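Local coordinates for protein putative transcriptional regulator, IclR family (Arthrobacter aurescens, PDB 3OBF) that probably acts as a DNA-binding transcriptional regulator of the IclR family, represented here by its GAF-like C-terminal domain, the presumed effector-sensing part, at residues A[9-14]-A[37-41]; A[59-65]-A[98-102]; A[127-131]-A[167-173]; A[138-142]-A[156-160]. All coordinates share one frame; numbering follows the deposited sequence.

Interaction 1: residues A[9-14]-A[37-41]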
# COMPACT_ATOMS: atom_id res chain seq x y z
N ALA A 9 13.64 -2.63 -6.19
CA ALA A 9 13.00 -2.62 -4.91
C ALA A 9 13.64 -3.58 -3.94
O ALA A 9 13.62 -3.31 -2.74
CB ALA A 9 11.47 -2.90 -4.99
N TYR A 10 14.15 -4.71 -4.43
CA TYR A 10 14.60 -5.74 -3.49
C TYR A 10 15.56 -5.27 -2.36
O TYR A 10 15.29 -5.55 -1.20
CB TYR A 10 15.13 -7.00 -4.19
CG TYR A 10 15.54 -8.01 -3.15
CD1 TYR A 10 14.61 -8.89 -2.62
CD2 TYR A 10 16.85 -8.05 -2.65
CE1 TYR A 10 14.96 -9.82 -1.64
CE2 TYR A 10 17.21 -8.98 -1.65
CZ TYR A 10 16.24 -9.84 -1.16
OH TYR A 10 16.55 -10.75 -0.19
N PRO A 11 16.68 -4.55 -2.71
CA PRO A 11 17.59 -4.11 -1.64
C PRO A 11 16.92 -3.13 -0.70
O PRO A 11 17.30 -3.05 0.49
CB PRO A 11 18.70 -3.36 -2.38
CG PRO A 11 18.56 -3.72 -3.83
CD PRO A 11 17.14 -4.15 -4.05
N VAL A 12 15.98 -2.36 -1.24
CA VAL A 12 15.34 -1.32 -0.46
C VAL A 12 14.34 -2.00 0.52
O VAL A 12 14.23 -1.60 1.67
CB VAL A 12 14.64 -0.27 -1.37
CG1 VAL A 12 13.78 0.69 -0.56
CG2 VAL A 12 15.66 0.54 -2.19
N LEU A 13 13.66 -3.05 0.08
CA LEU A 13 12.74 -3.78 1.00
C LEU A 13 13.53 -4.49 2.08
O LEU A 13 13.11 -4.51 3.22
CB LEU A 13 11.87 -4.82 0.27
CG LEU A 13 10.92 -4.41 -0.85
CD1 LEU A 13 10.36 -5.67 -1.53
CD2 LEU A 13 9.76 -3.49 -0.34
N ARG A 14 14.69 -5.05 1.72
CA ARG A 14 15.51 -5.78 2.69
C ARG A 14 15.96 -4.81 3.81
O ARG A 14 15.82 -5.10 4.98
CB ARG A 14 16.71 -6.50 2.02
CG ARG A 14 17.58 -7.34 3.01
CD ARG A 14 18.93 -7.76 2.39
NE ARG A 14 19.33 -6.87 1.28
CZ ARG A 14 20.33 -7.10 0.44
NH1 ARG A 14 21.08 -8.20 0.56
NH2 ARG A 14 20.59 -6.23 -0.52
N VAL A 37 4.23 -8.99 -5.11
CA VAL A 37 5.12 -9.62 -6.08
C VAL A 37 6.56 -9.78 -5.55
O VAL A 37 7.37 -10.44 -6.19
CB VAL A 37 5.18 -8.85 -7.42
CG1 VAL A 37 3.81 -8.82 -8.07
CG2 VAL A 37 5.81 -7.43 -7.25
N GLU A 38 6.86 -9.16 -4.41
CA GLU A 38 8.17 -9.27 -3.79
C GLU A 38 8.03 -8.85 -2.33
O GLU A 38 7.43 -7.81 -2.03
CB GLU A 38 9.18 -8.35 -4.49
CG GLU A 38 10.63 -8.70 -4.23
CD GLU A 38 11.56 -8.02 -5.25
OE1 GLU A 38 12.20 -8.77 -6.02
OE2 GLU A 38 11.63 -6.76 -5.29
N GLN A 39 8.58 -9.65 -1.42
CA GLN A 39 8.47 -9.34 0.00
C GLN A 39 9.62 -9.92 0.85
O GLN A 39 10.25 -10.91 0.48
CB GLN A 39 7.09 -9.77 0.53
CG GLN A 39 6.90 -11.28 0.66
CD GLN A 39 7.11 -11.76 2.09
OE1 GLN A 39 8.17 -12.28 2.41
NE2 GLN A 39 6.10 -11.59 2.95
N ILE A 40 9.87 -9.28 1.99
CA ILE A 40 10.86 -9.72 2.98
C ILE A 40 10.08 -9.98 4.24
O ILE A 40 9.36 -9.12 4.70
CB ILE A 40 11.86 -8.61 3.33
CG1 ILE A 40 12.37 -7.86 2.09
CG2 ILE A 40 13.06 -9.18 4.24
CD1 ILE A 40 13.31 -8.70 1.25
N PRO A 41 10.22 -11.16 4.86
CA PRO A 41 9.40 -11.38 6.06
C PRO A 41 9.95 -10.67 7.33
O PRO A 41 11.17 -10.49 7.46
CB PRO A 41 9.44 -12.91 6.26
CG PRO A 41 10.85 -13.30 5.74
CD PRO A 41 10.98 -12.36 4.46
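The apolar part of the contact centres on I40, whose side chain reaches out from the strand to the helix. Its CG1, anti to its own carbonyl carbon (chi1 -45°), lies against the backbone and side chain of L13, 3.6 Å from L13 CB. Its CD1 comes within 3.5 Å of Y10 CE1, the two side chains crossing at about a right angle, and also nears R14, 4.1 Å from R14 CB. Two residues earlier in the strand, E38 O lies 3.7 Å from L13 CD1. Helix 3-20 here packs on strand 34-40 of the antiparallel sheet of a GAF-like IclR domain; the local axes approach to 8.1 Å at 29°, and V37 and E38 form a classic beta bulge opposite L26.

The polar side belongs to E38. Its extended chain carries the carboxylate to the edge of the Y10 ring, the two planes 75° apart, with OE2 3.7 Å from Y10 CB. OE2 also nears Y10 N, but the angle is too poor for a hydrogen bond. Within the helix, Y10 CE2 stands over the centre of one face of the R14 guanidinium.

Interaction 2: residues A[59-65]-A[98-102]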
# COMPACT_ATOMS: atom_id res chain seq x y z
N ALA A 59 -11.24 -2.14 0.02
CA ALA A 59 -11.01 -0.71 -0.13
C ALA A 59 -10.06 -0.17 0.93
O ALA A 59 -9.19 0.66 0.64
CB ALA A 59 -12.35 0.04 -0.14
N LEU A 60 -10.20 -0.66 2.15
CA LEU A 60 -9.48 -0.07 3.28
C LEU A 60 -8.05 -0.59 3.42
O LEU A 60 -7.27 -0.05 4.21
CB LEU A 60 -10.30 -0.14 4.56
CG LEU A 60 -11.51 0.81 4.57
CD1 LEU A 60 -12.27 0.75 5.90
CD2 LEU A 60 -11.11 2.27 4.29
N SER A 61 -7.73 -1.61 2.63
CA SER A 61 -6.37 -2.13 2.49
C SER A 61 -5.45 -1.00 2.00
O SER A 61 -5.73 -0.33 1.00
CB SER A 61 -6.37 -3.32 1.53
OG SER A 61 -5.11 -3.94 1.43
N SER A 62 -4.38 -0.75 2.75
CA SER A 62 -3.47 0.37 2.46
C SER A 62 -3.02 0.39 1.02
O SER A 62 -3.07 1.42 0.34
CB SER A 62 -2.24 0.28 3.36
OG SER A 62 -2.58 0.68 4.66
N SER A 63 -2.55 -0.77 0.59
CA SER A 63 -2.09 -1.02 -0.76
C SER A 63 -3.15 -0.63 -1.81
O SER A 63 -2.85 -0.04 -2.86
CB SER A 63 -1.80 -2.51 -0.84
OG SER A 63 -1.22 -2.88 -2.05
N VAL A 64 -4.39 -0.98 -1.50
CA VAL A 64 -5.52 -0.78 -2.40
C VAL A 64 -5.83 0.72 -2.45
O VAL A 64 -6.06 1.27 -3.54
CB VAL A 64 -6.74 -1.62 -1.96
CG1 VAL A 64 -8.01 -1.23 -2.76
CG2 VAL A 64 -6.43 -3.10 -2.16
N GLN A 65 -5.77 1.40 -1.29
CA GLN A 65 -5.99 2.85 -1.23
C GLN A 65 -5.02 3.59 -2.14
O GLN A 65 -5.43 4.47 -2.92
CB GLN A 65 -5.83 3.39 0.19
CG GLN A 65 -6.98 3.03 1.17
CD GLN A 65 -6.70 3.52 2.59
OE1 GLN A 65 -6.59 4.74 2.84
NE2 GLN A 65 -6.58 2.58 3.53
N TYR A 98 -14.40 8.18 1.33
CA TYR A 98 -13.33 7.29 0.90
C TYR A 98 -12.43 7.98 -0.12
O TYR A 98 -11.22 7.86 -0.06
CB TYR A 98 -13.87 5.97 0.33
CG TYR A 98 -12.77 5.03 -0.10
CD1 TYR A 98 -12.09 4.23 0.83
CD2 TYR A 98 -12.38 4.96 -1.43
CE1 TYR A 98 -11.07 3.38 0.44
CE2 TYR A 98 -11.35 4.10 -1.83
CZ TYR A 98 -10.71 3.33 -0.90
OH TYR A 98 -9.72 2.49 -1.32
N LEU A 99 -13.06 8.73 -1.02
CA LEU A 99 -12.34 9.52 -2.02
C LEU A 99 -11.45 10.59 -1.39
O LEU A 99 -10.34 10.83 -1.88
CB LEU A 99 -13.31 10.17 -3.03
CG LEU A 99 -13.90 9.23 -4.09
CD1 LEU A 99 -15.06 9.85 -4.93
CD2 LEU A 99 -12.83 8.69 -5.01
N LEU A 100 -11.94 11.24 -0.33
CA LEU A 100 -11.16 12.23 0.42
C LEU A 100 -10.02 11.53 1.13
O LEU A 100 -8.89 12.04 1.15
CB LEU A 100 -12.04 12.98 1.44
CG LEU A 100 -11.42 13.97 2.44
CD1 LEU A 100 -10.44 14.98 1.80
CD2 LEU A 100 -12.50 14.74 3.20
N ARG A 101 -10.30 10.35 1.68
CA ARG A 101 -9.29 9.55 2.35
C ARG A 101 -8.13 9.21 1.38
O ARG A 101 -6.97 9.17 1.77
CB ARG A 101 -9.93 8.30 2.94
CG ARG A 101 -9.15 7.64 4.02
CD ARG A 101 -9.56 6.17 4.14
NE ARG A 101 -8.62 5.43 4.97
CZ ARG A 101 -8.86 4.98 6.20
NH1 ARG A 101 -10.05 5.18 6.77
NH2 ARG A 101 -7.92 4.31 6.85
N LEU A 102 -8.47 9.01 0.11
CA LEU A 102 -7.48 8.80 -0.94
C LEU A 102 -6.59 10.04 -1.13
O LEU A 102 -5.36 9.94 -1.06
CB LEU A 102 -8.16 8.37 -2.26
CG LEU A 102 -8.95 7.05 -2.26
CD1 LEU A 102 -9.30 6.68 -3.66
CD2 LEU A 102 -8.17 5.89 -1.54
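Y98 and A59 share a short hydrogen bond, OH giving its proton to the A59 carbonyl oxygen at 2.7 Å, with the hydroxyl tilted 29° from the carbonyl plane. A second bond joins R101 and Q65: NE donates to OE1 at 3.0 Å. OE1 lies near the guanidinium plane, whereas NE stands above the amide plane, off its lone pairs; the two planes are 77° apart. The other end of that amide is held too. Q65 NE2 donates back to L60 O at 2.8 Å and also bonds V112 O, so the amide is gripped at both ends and its rotation is fixed. R101 spends its outer nitrogen NH2 on V112 O and on a salt bridge to E116. A leucine in place of Q65 would probably leave R101 NE and the carbonyls of L60 and V112 without their glutamine partner.

Packing fills in around the polar core. A59 CB sits 3.6 Å from Y98 CE1, while L60 CD2 approaches the ring at its edge and also lies over one face of the R101 guanidinium, 4.0 Å from CZ. Y98 reaches the loop leading into helix 62-69 because its ring leaves CB anti to N (chi1 -179°). L102 CD2 closes the other end, 3.4 Å from Q65 O. The contact thus docks helix 92-108 against the entry to helix 62-69, beside strand 111-114, in the helical layer of the GAF-like IclR C-terminal domain.

Interaction 3: residues A[127-131]-A[167-173]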
# COMPACT_ATOMS: atom_id res chain seq x y z
N PRO A 127 3.15 5.08 -2.77
CA PRO A 127 3.21 4.84 -4.21
C PRO A 127 4.64 4.94 -4.75
O PRO A 127 5.46 5.64 -4.18
CB PRO A 127 2.30 5.93 -4.80
CG PRO A 127 2.38 7.08 -3.75
CD PRO A 127 2.57 6.41 -2.43
N VAL A 128 4.93 4.20 -5.82
CA VAL A 128 6.20 4.23 -6.51
C VAL A 128 5.86 4.73 -7.88
O VAL A 128 4.86 4.29 -8.45
CB VAL A 128 6.80 2.80 -6.60
CG1 VAL A 128 8.01 2.76 -7.56
CG2 VAL A 128 7.21 2.31 -5.21
N TYR A 129 6.65 5.67 -8.40
CA TYR A 129 6.42 6.23 -9.75
C TYR A 129 7.56 5.95 -10.72
O TYR A 129 8.72 5.85 -10.30
CB TYR A 129 6.21 7.75 -9.69
CG TYR A 129 5.05 8.15 -8.84
CD1 TYR A 129 3.77 8.20 -9.37
CD2 TYR A 129 5.23 8.50 -7.51
CE1 TYR A 129 2.67 8.58 -8.56
CE2 TYR A 129 4.17 8.89 -6.72
CZ TYR A 129 2.90 8.92 -7.25
OH TYR A 129 1.86 9.28 -6.44
N ASP A 130 7.23 5.85 -12.01
CA ASP A 130 8.24 5.72 -13.06
C ASP A 130 8.61 7.10 -13.60
O ASP A 130 8.10 8.12 -13.11
CB ASP A 130 7.78 4.76 -14.18
CG ASP A 130 6.63 5.33 -15.07
OD1 ASP A 130 6.35 6.58 -15.10
OD2 ASP A 130 6.00 4.49 -15.77
N HIS A 131 9.49 7.12 -14.61
CA HIS A 131 10.03 8.37 -15.14
C HIS A 131 8.96 9.22 -15.87
O HIS A 131 9.15 10.40 -16.11
CB HIS A 131 11.24 8.08 -16.04
CG HIS A 131 10.89 7.40 -17.34
ND1 HIS A 131 10.57 8.11 -18.48
CD2 HIS A 131 10.81 6.09 -17.67
CE1 HIS A 131 10.32 7.27 -19.47
NE2 HIS A 131 10.45 6.03 -19.01
N VAL A 167 12.82 3.78 -4.11
CA VAL A 167 12.55 2.99 -5.30
C VAL A 167 12.24 3.90 -6.51
O VAL A 167 12.79 3.70 -7.60
CB VAL A 167 11.41 1.97 -5.03
CG1 VAL A 167 11.05 1.15 -6.31
CG2 VAL A 167 11.85 1.06 -3.91
N THR A 168 11.40 4.91 -6.31
CA THR A 168 11.07 5.87 -7.37
C THR A 168 12.34 6.52 -7.91
O THR A 168 12.55 6.56 -9.12
CB THR A 168 10.14 6.96 -6.83
OG1 THR A 168 8.87 6.40 -6.50
CG2 THR A 168 9.95 8.10 -7.87
N THR A 169 13.16 7.05 -7.00
CA THR A 169 14.42 7.67 -7.36
C THR A 169 15.25 6.72 -8.19
O THR A 169 15.81 7.10 -9.22
CB THR A 169 15.23 8.02 -6.10
OG1 THR A 169 14.57 9.07 -5.38
CG2 THR A 169 16.66 8.47 -6.46
N ARG A 170 15.33 5.46 -7.77
CA ARG A 170 16.20 4.53 -8.45
C ARG A 170 15.67 4.10 -9.80
O ARG A 170 16.43 3.62 -10.63
CB ARG A 170 16.50 3.32 -7.57
CG ARG A 170 17.43 3.60 -6.42
CD ARG A 170 18.23 2.34 -6.21
NE ARG A 170 18.60 2.06 -4.82
CZ ARG A 170 18.52 0.84 -4.27
NH1 ARG A 170 18.04 -0.20 -4.99
NH2 ARG A 170 18.88 0.67 -3.01
N LEU A 171 14.36 4.27 -10.03
CA LEU A 171 13.74 4.03 -11.33
C LEU A 171 13.88 5.21 -12.29
O LEU A 171 13.44 5.14 -13.42
CB LEU A 171 12.25 3.68 -11.18
CG LEU A 171 11.85 2.38 -10.50
CD1 LEU A 171 10.35 2.34 -10.31
CD2 LEU A 171 12.28 1.18 -11.30
N GLY A 172 14.47 6.32 -11.84
CA GLY A 172 14.44 7.56 -12.63
C GLY A 172 13.09 8.25 -12.60
O GLY A 172 12.81 9.10 -13.45
N GLY A 173 12.27 7.89 -11.61
CA GLY A 173 10.90 8.37 -11.51
C GLY A 173 10.81 9.69 -10.79
O GLY A 173 11.77 10.12 -10.16
O HOH W 1 7.38 7.19 -4.25
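T168 meets strand residue Y129 with every atom of its side chain. CB lies 3.9 Å from Y129 O. From there the branches part: OG1, anti to the carbonyl carbon of T168 (chi1 -67°), turns to the Y129 amide and accepts its N-H at 3.0 Å, almost straight at 168°, whereas CG2 lies near the carbonyl end of the same residue, 3.5 Å from Y129 O. OG1 also bonds A164 O one turn back in the helix and a water 2.8 Å away. That water donates on to P127 O, a short bond as modelled. A valine in place of T168 would probably leave the Y129 amide without its acceptor and the water without its anchor on the helix.

Next to this polar point, V128 CG1 fits between two helix side chains, 3.7 Å from V167 CG1 and 3.6 Å from L171 CD1; L171 also touches E4 of helix 3-20. Beyond, helix 150-170 ends in a Schellman motif: G172 has positive phi, and G173 N returns to T168 O at 2.8 Å. G173 CA then sets a C-H on Y129 O at 3.5 Å; it points straight at that oxygen, along the line a CB would take, so a side chain here would clash. Strand 121-129 and the helix terminus are therefore joined by one directed hydroxyl bond, a small apolar cluster and C-H...O contacts from G173 to Y129 O and D130 O, with bare glycine backbone allowing the chains to close up.

Interaction 4: residues A[138-142]-A[156-160]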
# COMPACT_ATOMS: atom_id res chain seq x y z
N SER A 138 3.48 -0.07 -5.37
CA SER A 138 3.56 0.55 -4.08
C SER A 138 4.33 -0.30 -3.10
O SER A 138 4.43 -1.50 -3.25
CB SER A 138 2.17 0.93 -3.57
OG SER A 138 1.60 -0.07 -2.83
N VAL A 139 4.89 0.35 -2.09
CA VAL A 139 5.53 -0.37 -1.00
C VAL A 139 4.54 -0.51 0.17
O VAL A 139 3.88 0.47 0.53
CB VAL A 139 6.80 0.36 -0.55
CG1 VAL A 139 7.43 -0.34 0.73
CG2 VAL A 139 7.81 0.44 -1.74
N LEU A 140 4.43 -1.73 0.72
CA LEU A 140 3.53 -2.03 1.82
C LEU A 140 4.32 -2.51 3.04
O LEU A 140 5.25 -3.32 2.91
CB LEU A 140 2.51 -3.10 1.39
CG LEU A 140 1.61 -3.82 2.43
CD1 LEU A 140 0.62 -2.85 3.08
CD2 LEU A 140 0.87 -5.08 1.84
N ILE A 141 3.97 -1.99 4.23
CA ILE A 141 4.41 -2.55 5.48
C ILE A 141 3.17 -3.07 6.19
O ILE A 141 2.38 -2.27 6.72
CB ILE A 141 5.18 -1.53 6.40
CG1 ILE A 141 6.41 -0.91 5.69
CG2 ILE A 141 5.62 -2.25 7.72
CD1 ILE A 141 7.12 0.19 6.52
N PRO A 142 2.95 -4.39 6.16
CA PRO A 142 1.89 -4.95 7.03
C PRO A 142 2.46 -5.36 8.39
O PRO A 142 3.62 -5.73 8.46
CB PRO A 142 1.44 -6.17 6.25
CG PRO A 142 2.80 -6.66 5.50
CD PRO A 142 3.68 -5.43 5.40
N LEU A 156 5.99 3.84 11.01
CA LEU A 156 6.05 2.91 9.86
C LEU A 156 5.71 3.62 8.54
O LEU A 156 6.40 3.44 7.53
CB LEU A 156 5.14 1.69 10.07
CG LEU A 156 5.64 0.79 11.23
CD1 LEU A 156 4.67 -0.34 11.52
CD2 LEU A 156 7.00 0.21 10.90
N GLY A 157 4.67 4.45 8.57
CA GLY A 157 4.24 5.22 7.40
C GLY A 157 5.34 6.08 6.82
O GLY A 157 5.54 6.12 5.60
N GLU A 158 6.05 6.78 7.69
CA GLU A 158 7.17 7.62 7.26
C GLU A 158 8.27 6.74 6.67
O GLU A 158 8.85 7.08 5.63
CB GLU A 158 7.73 8.43 8.43
CG GLU A 158 8.98 9.25 8.11
CD GLU A 158 9.42 10.14 9.27
OE1 GLU A 158 8.60 10.39 10.18
OE2 GLU A 158 10.58 10.61 9.28
N ALA A 159 8.55 5.63 7.33
CA ALA A 159 9.54 4.69 6.83
C ALA A 159 9.12 4.17 5.45
O ALA A 159 9.93 4.08 4.52
CB ALA A 159 9.72 3.52 7.81
N CYS A 160 7.83 3.86 5.32
CA CYS A 160 7.29 3.31 4.09
C CYS A 160 7.43 4.32 2.97
O CYS A 160 7.83 3.99 1.87
CB CYS A 160 5.82 2.94 4.30
SG CYS A 160 5.11 2.04 2.98
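The flat groups here are peptides, and C160 comes to one of them at its oxygen. SG approaches V139 O from well above the carbonyl plane, out past the oxygen, 3.2 Å from V139 O and 3.8 Å from V139 C, without a hydrogen bond between them. The sulfur gets there because it is anti to the backbone N of C160 (chi1 -171°), which throws it from the helix toward the strand. On the helix side, I141 CD1 comes to the L156 carbonyl tilted from its plane, 3.5 Å from L156 O, in van der Waals contact. The same oxygen accepts the hydrogen bond of C160 N, 2.7 Å from L156 O.

The remaining contacts are purely apolar. I141 is the long arm of the strand: CD1 touches C160 CB at 3.8 Å, and CG2 lies 4.3 Å from L156 CD2. V139 CG1 meets the same sulfur at 4.0 Å, so C160 fits against both strand residues while V124 and S126 of the adjoining strand also touch it. L16 of helix 3-20 packs on V139, I141 and A159. V139 and I141, alternate residues of one strand, thus present one face of the sheet to helix 150-170. The local axes of 138-142 and 156-160 run near-antiparallel, at 153°, in the helix-on-sheet layering of the GAF-like IclR C-terminal fold.

How the interactions relate
Interactions 3 and 4 share helix 150-170, meeting different turns of it with the neighbouring strands 121-129 and 135-144; V128 CG2 and V139 CG2 join them at 4.0 Å. Interaction 1 adds helix 3-20 to the same helical layer: L13 CD2 lies 4.1 Å from V139 CG1 of interaction 4, and V12 CG2 packs 3.3 Å from R170 NH2 of interaction 3. Interaction 2 lies apart from interactions 1 and 3, with centres about 23 and 21 Å away, but its centre is about 14 Å from that of interaction 4. Helices thus flank both faces of one sheet. None of the four contacts involves a bound ligand.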